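Local coordinates for protein seryl-tRNA synthetase, cytoplasmic (Candida albicans, PDB 3QO8) that attaches serine to tRNA(Ser), first activating the amino acid with ATP as Ser-AMP and then transferring it to the acceptor end of the tRNA, at residues Leu243-His255 / Pro268-Arg280. Sequence-based numbering, arbitrary orientation.
With SSA (5'-O-(N-(L-seryl)-sulfamoyl)adenosine), chain B.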
# COMPACT_ATOMS: atom_id res chain seq x y z
N LEU A 243 6.96 -1.00 5.18
CA LEU A 243 6.07 -1.61 4.20
C LEU A 243 6.56 -3.02 3.88
O LEU A 243 7.77 -3.26 3.79
CB LEU A 243 6.04 -0.76 2.93
CG LEU A 243 5.26 0.55 3.07
CD1 LEU A 243 5.40 1.36 1.78
CD2 LEU A 243 3.80 0.26 3.37
N ILE A 244 5.64 -3.95 3.70
CA ILE A 244 6.01 -5.34 3.45
C ILE A 244 6.46 -5.55 2.00
O ILE A 244 5.97 -4.88 1.10
CB ILE A 244 4.86 -6.32 3.79
CG1 ILE A 244 3.69 -6.18 2.80
CG2 ILE A 244 4.41 -6.11 5.28
CD1 ILE A 244 2.53 -7.17 3.03
N ALA A 245 7.40 -6.49 1.80
CA ALA A 245 7.85 -6.88 0.47
C ALA A 245 7.01 -8.03 -0.07
O ALA A 245 7.02 -8.31 -1.27
CB ALA A 245 9.35 -7.30 0.53
N THR A 246 6.28 -8.69 0.82
CA THR A 246 5.49 -9.87 0.45
C THR A 246 4.60 -10.22 1.63
O THR A 246 5.00 -10.02 2.78
CB THR A 246 6.42 -11.10 0.11
OG1 THR A 246 5.66 -12.32 0.23
CG2 THR A 246 7.60 -11.18 1.07
N SER A 247 3.41 -10.74 1.36
CA SER A 247 2.52 -11.13 2.45
C SER A 247 3.11 -12.24 3.31
O SER A 247 2.63 -12.50 4.42
CB SER A 247 1.10 -11.48 1.95
OG SER A 247 1.12 -12.59 1.05
N GLU A 248 4.14 -12.90 2.80
CA GLU A 248 4.89 -13.89 3.56
C GLU A 248 5.29 -13.32 4.92
O GLU A 248 5.21 -13.99 5.94
CB GLU A 248 6.15 -14.31 2.80
CG GLU A 248 7.01 -15.33 3.53
CD GLU A 248 8.48 -15.35 3.06
OE1 GLU A 248 8.77 -15.05 1.87
OE2 GLU A 248 9.34 -15.67 3.91
N GLN A 249 5.72 -12.07 4.92
CA GLN A 249 6.23 -11.44 6.13
C GLN A 249 5.18 -11.34 7.25
O GLN A 249 5.37 -11.92 8.32
CB GLN A 249 6.91 -10.11 5.80
CG GLN A 249 8.28 -10.34 5.16
CD GLN A 249 8.75 -9.18 4.29
OE1 GLN A 249 8.00 -8.26 3.96
NE2 GLN A 249 10.02 -9.22 3.90
N PRO A 250 4.06 -10.63 7.00
CA PRO A 250 3.08 -10.55 8.10
C PRO A 250 2.37 -11.88 8.38
O PRO A 250 2.06 -12.19 9.53
CB PRO A 250 2.08 -9.47 7.63
CG PRO A 250 2.21 -9.44 6.11
CD PRO A 250 3.69 -9.80 5.84
N ILE A 251 2.14 -12.68 7.35
CA ILE A 251 1.45 -13.95 7.55
C ILE A 251 2.33 -14.93 8.33
O ILE A 251 1.83 -15.73 9.12
CB ILE A 251 0.94 -14.54 6.21
CG1 ILE A 251 -0.09 -13.59 5.59
CG2 ILE A 251 0.38 -15.96 6.43
CD1 ILE A 251 -0.67 -14.01 4.22
N SER A 252 3.65 -14.87 8.13
CA SER A 252 4.53 -15.74 8.90
C SER A 252 4.43 -15.39 10.39
O SER A 252 4.57 -16.25 11.25
CB SER A 252 5.99 -15.65 8.42
OG SER A 252 6.59 -14.42 8.81
N ALA A 253 4.16 -14.12 10.69
CA ALA A 253 4.05 -13.69 12.09
C ALA A 253 2.64 -13.85 12.65
O ALA A 253 2.41 -13.60 13.83
CB ALA A 253 4.50 -12.24 12.24
N TYR A 254 1.70 -14.26 11.80
CA TYR A 254 0.29 -14.39 12.18
C TYR A 254 0.13 -15.28 13.43
O TYR A 254 -0.61 -14.93 14.35
CB TYR A 254 -0.50 -14.97 11.00
CG TYR A 254 -2.02 -14.95 11.12
CD1 TYR A 254 -2.73 -13.76 10.99
CD2 TYR A 254 -2.73 -16.13 11.30
CE1 TYR A 254 -4.12 -13.74 11.06
CE2 TYR A 254 -4.12 -16.12 11.38
CZ TYR A 254 -4.80 -14.92 11.25
OH TYR A 254 -6.17 -14.92 11.33
N HIS A 255 0.81 -16.42 13.45
CA HIS A 255 0.71 -17.35 14.57
C HIS A 255 1.89 -17.27 15.53
O HIS A 255 2.12 -18.19 16.31
CB HIS A 255 0.57 -18.80 14.07
CG HIS A 255 -0.74 -19.07 13.40
ND1 HIS A 255 -1.94 -19.07 14.07
CD2 HIS A 255 -1.03 -19.36 12.11
CE1 HIS A 255 -2.92 -19.33 13.22
NE2 HIS A 255 -2.39 -19.52 12.02
N PRO A 268 -2.02 -29.56 8.58
CA PRO A 268 -1.42 -28.29 8.17
C PRO A 268 -2.43 -27.15 8.16
O PRO A 268 -3.63 -27.37 8.01
CB PRO A 268 -0.98 -28.57 6.73
CG PRO A 268 -2.00 -29.54 6.24
CD PRO A 268 -2.25 -30.45 7.43
N VAL A 269 -1.94 -25.93 8.34
CA VAL A 269 -2.75 -24.74 8.16
C VAL A 269 -2.26 -24.05 6.88
O VAL A 269 -1.07 -23.76 6.75
CB VAL A 269 -2.60 -23.78 9.35
CG1 VAL A 269 -3.11 -22.41 9.00
CG2 VAL A 269 -3.31 -24.34 10.59
N ARG A 270 -3.17 -23.81 5.95
CA ARG A 270 -2.79 -23.25 4.65
C ARG A 270 -3.48 -21.91 4.40
O ARG A 270 -4.71 -21.83 4.46
CB ARG A 270 -3.15 -24.24 3.55
CG ARG A 270 -2.53 -25.65 3.74
CD ARG A 270 -2.76 -26.51 2.50
NE ARG A 270 -2.01 -27.77 2.53
CZ ARG A 270 -2.57 -28.97 2.67
NH1 ARG A 270 -3.88 -29.08 2.78
NH2 ARG A 270 -1.81 -30.07 2.67
N TYR A 271 -2.70 -20.87 4.13
CA TYR A 271 -3.25 -19.54 3.85
C TYR A 271 -3.02 -19.13 2.39
O TYR A 271 -1.92 -19.28 1.86
CB TYR A 271 -2.65 -18.49 4.77
CG TYR A 271 -3.03 -18.69 6.21
CD1 TYR A 271 -4.36 -18.55 6.62
CD2 TYR A 271 -2.09 -19.05 7.16
CE1 TYR A 271 -4.73 -18.76 7.96
CE2 TYR A 271 -2.44 -19.26 8.49
CZ TYR A 271 -3.76 -19.11 8.88
OH TYR A 271 -4.11 -19.32 10.20
N ALA A 272 -4.08 -18.62 1.77
CA ALA A 272 -3.99 -17.94 0.49
C ALA A 272 -3.84 -16.45 0.81
O ALA A 272 -4.84 -15.73 0.99
CB ALA A 272 -5.24 -18.21 -0.32
N GLY A 273 -2.59 -16.00 0.90
CA GLY A 273 -2.31 -14.64 1.30
C GLY A 273 -2.51 -13.68 0.15
O GLY A 273 -2.20 -14.01 -0.98
N TYR A 274 -3.05 -12.50 0.43
CA TYR A 274 -3.16 -11.47 -0.59
C TYR A 274 -2.74 -10.13 -0.02
O TYR A 274 -3.18 -9.75 1.08
CB TYR A 274 -4.60 -11.37 -1.15
CG TYR A 274 -4.81 -10.07 -1.89
CD1 TYR A 274 -4.05 -9.76 -3.02
CD2 TYR A 274 -5.71 -9.12 -1.44
CE1 TYR A 274 -4.20 -8.57 -3.69
CE2 TYR A 274 -5.89 -7.91 -2.12
CZ TYR A 274 -5.12 -7.64 -3.24
OH TYR A 274 -5.26 -6.46 -3.94
N SER A 275 -1.89 -9.43 -0.74
CA SER A 275 -1.51 -8.08 -0.34
C SER A 275 -0.86 -7.40 -1.51
O SER A 275 -0.44 -8.06 -2.46
CB SER A 275 -0.51 -8.13 0.82
OG SER A 275 0.77 -8.57 0.35
N SER A 276 -0.78 -6.08 -1.45
CA SER A 276 0.22 -5.38 -2.25
C SER A 276 1.59 -5.61 -1.61
O SER A 276 1.68 -5.97 -0.43
CB SER A 276 -0.11 -3.89 -2.35
OG SER A 276 -1.21 -3.72 -3.23
N CYS A 277 2.64 -5.41 -2.41
CA CYS A 277 4.03 -5.67 -2.02
C CYS A 277 4.87 -4.51 -2.51
O CYS A 277 4.67 -4.02 -3.62
CB CYS A 277 4.52 -6.97 -2.67
SG CYS A 277 3.45 -8.40 -2.32
N PHE A 278 5.82 -4.08 -1.69
CA PHE A 278 6.61 -2.89 -2.00
C PHE A 278 8.09 -3.20 -1.89
O PHE A 278 8.54 -3.72 -0.87
CB PHE A 278 6.21 -1.75 -1.05
CG PHE A 278 4.73 -1.46 -1.07
CD1 PHE A 278 4.20 -0.55 -1.96
CD2 PHE A 278 3.87 -2.16 -0.23
CE1 PHE A 278 2.82 -0.32 -2.00
CE2 PHE A 278 2.51 -1.94 -0.27
CZ PHE A 278 1.98 -1.01 -1.14
N ARG A 279 8.85 -2.89 -2.95
CA ARG A 279 10.26 -3.20 -2.96
C ARG A 279 11.07 -2.06 -3.57
O ARG A 279 10.74 -1.58 -4.64
CB ARG A 279 10.50 -4.49 -3.73
CG ARG A 279 9.70 -5.66 -3.18
CD ARG A 279 10.11 -6.97 -3.82
NE ARG A 279 9.29 -8.05 -3.29
CZ ARG A 279 9.58 -9.35 -3.41
NH1 ARG A 279 10.70 -9.73 -4.04
NH2 ARG A 279 8.76 -10.25 -2.88
N ARG A 280 12.10 -1.63 -2.86
CA ARG A 280 12.97 -0.56 -3.35
C ARG A 280 13.77 -0.98 -4.58
O ARG A 280 14.13 -0.13 -5.40
CB ARG A 280 13.91 -0.09 -2.24
CG ARG A 280 13.17 0.57 -1.06
CD ARG A 280 14.15 1.22 -0.08
NE ARG A 280 15.11 2.06 -0.79
CZ ARG A 280 16.43 1.93 -0.67
NH1 ARG A 280 16.95 1.02 0.15
NH2 ARG A 280 17.24 2.73 -1.37
N10 SSA B . 7.16 -14.86 -0.36
CA SSA B . 8.01 -15.36 -1.43
CB SSA B . 7.21 -16.27 -2.36
OG SSA B . 6.26 -15.50 -3.12
C9 SSA B . 8.60 -14.22 -2.21
O9 SSA B . 8.27 -13.06 -2.00
N8 SSA B . 9.49 -14.55 -3.14
S1 SSA B . 9.99 -13.53 -4.27
O1S SSA B . 10.83 -12.48 -3.75
O2S SSA B . 10.70 -14.26 -5.26
O5' SSA B . 8.77 -12.89 -4.97
C5' SSA B . 7.74 -13.70 -5.50
C4' SSA B . 7.41 -13.23 -6.92
O4' SSA B . 6.98 -11.86 -6.97
C3' SSA B . 8.58 -13.28 -7.87
O3' SSA B . 8.79 -14.63 -8.31
C2' SSA B . 8.10 -12.35 -8.98
O2' SSA B . 7.16 -13.03 -9.84
C1' SSA B . 7.33 -11.27 -8.22
N9 SSA B . 8.20 -10.10 -7.98
C8 SSA B . 9.27 -10.03 -7.17
N7 SSA B . 9.80 -8.79 -7.25
C5 SSA B . 9.04 -8.09 -8.11
C6 SSA B . 9.08 -6.78 -8.57
N6 SSA B . 10.06 -5.97 -8.13
N1 SSA B . 8.15 -6.36 -9.46
C2 SSA B . 7.19 -7.19 -9.89
N3 SSA B . 7.12 -8.45 -9.45
C4 SSA B . 8.04 -8.92 -8.58
O HOH W 1 8.89 -2.36 1.48
O HOH W 2 1.18 -10.89 -1.10
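R279 reaches back from just beyond strand 269-278 to the carbonyl of A245, joining two class II synthetase elements: the motif 2 strand with its arginine, and the T246-S247-E248 turn leading into helix 248-252, which by similarity binds the serine substrate. From CB, chi1 of -56° turns CG beside the backbone N, and the extended chain then carries the guanidinium along A245 to the ligand. CG lies against A245 CB, whose small methyl leaves room for the arm, and CD passes 3.9 Å from SSA N7. NE then donates to A245 O at 3.0 Å, and NH2 reaches the same oxygen from the same face of the carbonyl plane. This side-on double grip should fix the rotation of the guanidinium, which suits arginine, with its several N-H groups in one plane. NH1 gives a hydrogen bond to sulfamoyl O1S (2.8 Å), while NH2 also meets seryl O9 and C8 of the adenine lies over one guanidinium face. Behind the arginine, F278 N binds I244 O at 2.9 Å, and L243 CD1 rests on one face of the F278 ring. Farther back along the strand, water 2 bridges the hydroxyls of S247 and S275. G273, lacking a side chain, lets I251 CD1 come within 3.4 Å of its CA. The far end is an aromatic cluster in which Y254 crosses Y271 and H255 NE2 hydrogen-bonds Y271 OH, lying in the plane of the tyrosine ring. T246 joins backbone and substrate: its OG1, also bonded to K300, accepts from E248 N in a helix-capping bond and from the ligand amine, SSA N10, at 3.0 Å.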